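Local coordinates for aromatic amino acid exporter YddG (Starkeya novella, PDB 5I20), which exports amino acids of broad variety, including threonine, methionine, lysine and glutamate, across the bacterial inner membrane, using a large central cavity as the substrate-binding site, at residues Ala29-Leu38 / Cys195-Pro205. Residues are numbered along the deposited sequence; the frame is centred on the assembly and turned at random.
Sequences AVPPFLLTAL and CHILFEPSVWP
E200, just past the C-terminal end of helix 181-199, bends at chi2 (87°) to bring its carboxylate to the first turn of helix 32-53. OE2 takes the backbone N-H of F33 (N to OE2 3.0 Å), the donor lying above the carboxylate plane, while E200 CG rests on P31 CB at 3.4 Å. The acid would probably interact favourably with this helix N-terminus. With an alanine here, the F33 N-H is likely to lose this acceptor and a gap to open beside P31 CB. Beside it the packing is tight: C195 CB sits over the centre of one F33 ring face, 3.6 Å from the centroid, with SG over the same face, and F83 meets F33 edge-to-face. L34, with CG anti to its N (chi1 -177°), spreads its branches between two rings, CD1 over the H196 face (3.8 Å to the centroid) and CD2 over the five-membered ring of W204. L38 CD1 touches P205 CG at 3.8 Å. Toward the periplasmic surface the fit is looser: A29 CB and V203 CG1 stand 4.3 Å apart. Segment 32-38 runs nearly antiparallel (161°) to 195-199; with the following loop, this joins both EamA regions of the basket-shaped, inverted-repeat DMT fold at its periplasmic side.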
loop_
_atom_site.group_PDB
_atom_site.type_symbol
_atom_site.label_atom_id
_atom_site.label_comp_id
_atom_site.label_asym_id
_atom_site.label_seq_id
_atom_site.Cartn_x
_atom_site.Cartn_y
_atom_site.Cartn_z
ATOM N N ALA A 29 -1.845 -21.726 2.648
ATOM C CA ALA A 29 -2.246 -21.961 1.268
ATOM C C ALA A 29 -3.561 -21.262 0.946
ATOM O O ALA A 29 -4.226 -21.600 -0.034
ATOM C CB ALA A 29 -2.359 -23.452 0.998
ATOM N N VAL A 30 -3.936 -20.292 1.775
ATOM C CA VAL A 30 -5.158 -19.532 1.545
ATOM C C VAL A 30 -4.982 -18.573 0.373
ATOM O O VAL A 30 -4.138 -17.678 0.419
ATOM C CB VAL A 30 -5.581 -18.732 2.789
ATOM C CG1 VAL A 30 -6.805 -17.883 2.477
ATOM C CG2 VAL A 30 -5.847 -19.669 3.961
ATOM N N PRO A 31 -5.787 -18.764 -0.681
ATOM C CA PRO A 31 -5.719 -17.987 -1.925
ATOM C C PRO A 31 -6.080 -16.510 -1.726
ATOM O O PRO A 31 -6.844 -16.189 -0.814
ATOM C CB PRO A 31 -6.736 -18.692 -2.827
ATOM C CG PRO A 31 -7.682 -19.360 -1.893
ATOM C CD PRO A 31 -6.858 -19.776 -0.718
ATOM N N PRO A 32 -5.541 -15.622 -2.581
ATOM C CA PRO A 32 -5.589 -14.165 -2.376
ATOM C C PRO A 32 -6.985 -13.537 -2.328
ATOM O O PRO A 32 -7.218 -12.668 -1.486
ATOM C CB PRO A 32 -4.813 -13.623 -3.584
ATOM C CG PRO A 32 -4.914 -14.692 -4.613
ATOM C CD PRO A 32 -4.855 -15.970 -3.837
ATOM N N PHE A 33 -7.885 -13.945 -3.217
ATOM C CA PHE A 33 -9.199 -13.309 -3.294
ATOM C C PHE A 33 -10.070 -13.616 -2.083
ATOM O O PHE A 33 -10.763 -12.734 -1.571
ATOM C CB PHE A 33 -9.922 -13.724 -4.575
ATOM C CG PHE A 33 -9.575 -12.878 -5.761
ATOM C CD1 PHE A 33 -9.892 -11.528 -5.778
ATOM C CD2 PHE A 33 -8.937 -13.427 -6.861
ATOM C CE1 PHE A 33 -9.575 -10.740 -6.866
ATOM C CE2 PHE A 33 -8.619 -12.643 -7.956
ATOM C CZ PHE A 33 -8.938 -11.300 -7.957
ATOM N N LEU A 34 -10.041 -14.865 -1.631
ATOM C CA LEU A 34 -10.762 -15.243 -0.423
ATOM C C LEU A 34 -10.180 -14.516 0.781
ATOM O O LEU A 34 -10.915 -14.059 1.654
ATOM C CB LEU A 34 -10.707 -16.754 -0.200
ATOM C CG LEU A 34 -11.494 -17.255 1.014
ATOM C CD1 LEU A 34 -12.982 -16.984 0.832
ATOM C CD2 LEU A 34 -11.237 -18.730 1.261
ATOM N N LEU A 35 -8.856 -14.408 0.816
ATOM C CA LEU A 35 -8.167 -13.734 1.911
ATOM C C LEU A 35 -8.514 -12.251 1.911
ATOM O O LEU A 35 -8.630 -11.626 2.965
ATOM C CB LEU A 35 -6.653 -13.937 1.799
ATOM C CG LEU A 35 -5.789 -13.485 2.980
ATOM C CD1 LEU A 35 -6.125 -14.278 4.236
ATOM C CD2 LEU A 35 -4.307 -13.608 2.646
ATOM N N THR A 36 -8.684 -11.698 0.716
ATOM C CA THR A 36 -9.080 -10.306 0.554
ATOM C C THR A 36 -10.512 -10.099 1.040
ATOM O O THR A 36 -10.795 -9.160 1.786
ATOM C CB THR A 36 -8.956 -9.862 -0.918
ATOM O OG1 THR A 36 -7.588 -9.968 -1.334
ATOM C CG2 THR A 36 -9.424 -8.427 -1.093
ATOM N N ALA A 37 -11.405 -10.989 0.617
ATOM C CA ALA A 37 -12.807 -10.946 1.025
ATOM C C ALA A 37 -12.963 -10.998 2.544
ATOM O O ALA A 37 -13.777 -10.273 3.118
ATOM C CB ALA A 37 -13.576 -12.090 0.382
ATOM N N LEU A 38 -12.181 -11.856 3.192
ATOM C CA LEU A 38 -12.254 -12.002 4.640
ATOM C C LEU A 38 -11.659 -10.789 5.355
ATOM O O LEU A 38 -12.254 -10.257 6.291
ATOM C CB LEU A 38 -11.540 -13.282 5.088
ATOM C CG LEU A 38 -12.151 -14.616 4.649
ATOM C CD1 LEU A 38 -11.245 -15.779 5.034
ATOM C CD2 LEU A 38 -13.543 -14.810 5.240
ATOM N N CYS A 195 -14.993 -13.188 -7.206
ATOM C CA CYS A 195 -13.786 -13.658 -7.884
ATOM C C CYS A 195 -13.282 -14.970 -7.286
ATOM O O CYS A 195 -12.626 -15.760 -7.965
ATOM C CB CYS A 195 -12.679 -12.601 -7.817
ATOM S SG CYS A 195 -12.852 -11.230 -8.983
ATOM N N HIS A 196 -13.588 -15.193 -6.011
ATOM C CA HIS A 196 -13.221 -16.434 -5.343
ATOM C C HIS A 196 -13.987 -17.621 -5.917
ATOM O O HIS A 196 -13.397 -18.547 -6.470
ATOM C CB HIS A 196 -13.478 -16.330 -3.839
ATOM C CG HIS A 196 -13.327 -17.630 -3.110
ATOM N ND1 HIS A 196 -12.099 -18.180 -2.814
ATOM C CD2 HIS A 196 -14.253 -18.489 -2.620
ATOM C CE1 HIS A 196 -12.273 -19.320 -2.172
ATOM N NE2 HIS A 196 -13.571 -19.532 -2.041
ATOM N N ILE A 197 -15.309 -17.578 -5.791
ATOM C CA ILE A 197 -16.175 -18.662 -6.244
ATOM C C ILE A 197 -15.903 -19.048 -7.701
ATOM O O ILE A 197 -16.066 -20.205 -8.088
ATOM C CB ILE A 197 -17.660 -18.279 -6.081
ATOM C CG1 ILE A 197 -17.928 -17.811 -4.648
ATOM C CG2 ILE A 197 -18.571 -19.443 -6.445
ATOM C CD1 ILE A 197 -19.369 -17.443 -4.384
ATOM N N LEU A 198 -15.451 -18.081 -8.493
ATOM C CA LEU A 198 -15.219 -18.302 -9.916
ATOM C C LEU A 198 -13.839 -18.879 -10.241
ATOM O O LEU A 198 -13.734 -19.862 -10.975
ATOM C CB LEU A 198 -15.417 -16.991 -10.684
ATOM C CG LEU A 198 -16.797 -16.747 -11.304
ATOM C CD1 LEU A 198 -17.919 -17.001 -10.305
ATOM C CD2 LEU A 198 -16.889 -15.335 -11.867
ATOM N N PHE A 199 -12.784 -18.270 -9.706
ATOM C CA PHE A 199 -11.425 -18.603 -10.132
ATOM C C PHE A 199 -10.576 -19.270 -9.054
ATOM O O PHE A 199 -9.414 -19.596 -9.295
ATOM C CB PHE A 199 -10.692 -17.342 -10.604
ATOM C CG PHE A 199 -11.466 -16.508 -11.583
ATOM C CD1 PHE A 199 -12.259 -17.098 -12.553
ATOM C CD2 PHE A 199 -11.392 -15.127 -11.534
ATOM C CE1 PHE A 199 -12.967 -16.323 -13.450
ATOM C CE2 PHE A 199 -12.095 -14.349 -12.428
ATOM C CZ PHE A 199 -12.884 -14.947 -13.388
ATOM N N GLU A 200 -11.145 -19.470 -7.869
ATOM C CA GLU A 200 -10.334 -19.848 -6.714
ATOM C C GLU A 200 -10.580 -21.263 -6.194
ATOM O O GLU A 200 -11.712 -21.752 -6.202
ATOM C CB GLU A 200 -10.571 -18.854 -5.576
ATOM C CG GLU A 200 -9.325 -18.320 -4.921
ATOM C CD GLU A 200 -8.759 -17.096 -5.613
ATOM O OE1 GLU A 200 -9.127 -16.843 -6.779
ATOM O OE2 GLU A 200 -7.949 -16.380 -4.985
ATOM N N PRO A 201 -9.505 -21.926 -5.738
ATOM C CA PRO A 201 -9.615 -23.184 -4.994
ATOM C C PRO A 201 -10.125 -22.925 -3.581
ATOM O O PRO A 201 -9.667 -21.984 -2.930
ATOM C CB PRO A 201 -8.178 -23.712 -4.980
ATOM C CG PRO A 201 -7.334 -22.489 -5.098
ATOM C CD PRO A 201 -8.101 -21.552 -5.988
ATOM N N SER A 202 -11.061 -23.746 -3.118
ATOM C CA SER A 202 -11.708 -23.525 -1.830
ATOM C C SER A 202 -10.837 -23.949 -0.648
ATOM O O SER A 202 -11.073 -24.985 -0.033
ATOM C CB SER A 202 -13.044 -24.268 -1.786
ATOM O OG SER A 202 -13.716 -24.047 -0.558
ATOM N N VAL A 203 -9.833 -23.139 -0.333
ATOM C CA VAL A 203 -8.979 -23.400 0.820
ATOM C C VAL A 203 -9.192 -22.328 1.885
ATOM O O VAL A 203 -8.730 -21.194 1.745
ATOM C CB VAL A 203 -7.489 -23.454 0.429
ATOM C CG1 VAL A 203 -6.625 -23.725 1.654
ATOM C CG2 VAL A 203 -7.261 -24.519 -0.632
ATOM N N TRP A 204 -9.902 -22.696 2.948
ATOM C CA TRP A 204 -10.231 -21.766 4.019
ATOM C C TRP A 204 -9.175 -21.789 5.121
ATOM O O TRP A 204 -8.462 -22.780 5.276
ATOM C CB TRP A 204 -11.611 -22.095 4.591
ATOM C CG TRP A 204 -12.738 -21.609 3.729
ATOM C CD1 TRP A 204 -13.175 -22.163 2.561
ATOM C CD2 TRP A 204 -13.572 -20.469 3.969
ATOM N NE1 TRP A 204 -14.229 -21.437 2.058
ATOM C CE2 TRP A 204 -14.492 -20.393 2.905
ATOM C CE3 TRP A 204 -13.631 -19.507 4.982
ATOM C CZ2 TRP A 204 -15.459 -19.392 2.823
ATOM C CZ3 TRP A 204 -14.591 -18.513 4.899
ATOM C CH2 TRP A 204 -15.492 -18.464 3.828
ATOM N N PRO A 205 -9.059 -20.686 5.880
ATOM C CA PRO A 205 -8.126 -20.633 7.013
ATOM C C PRO A 205 -8.442 -21.689 8.064
ATOM O O PRO A 205 -9.609 -21.887 8.398
ATOM C CB PRO A 205 -8.339 -19.226 7.579
ATOM C CG PRO A 205 -8.862 -18.432 6.435
ATOM C CD PRO A 205 -9.704 -19.384 5.635
#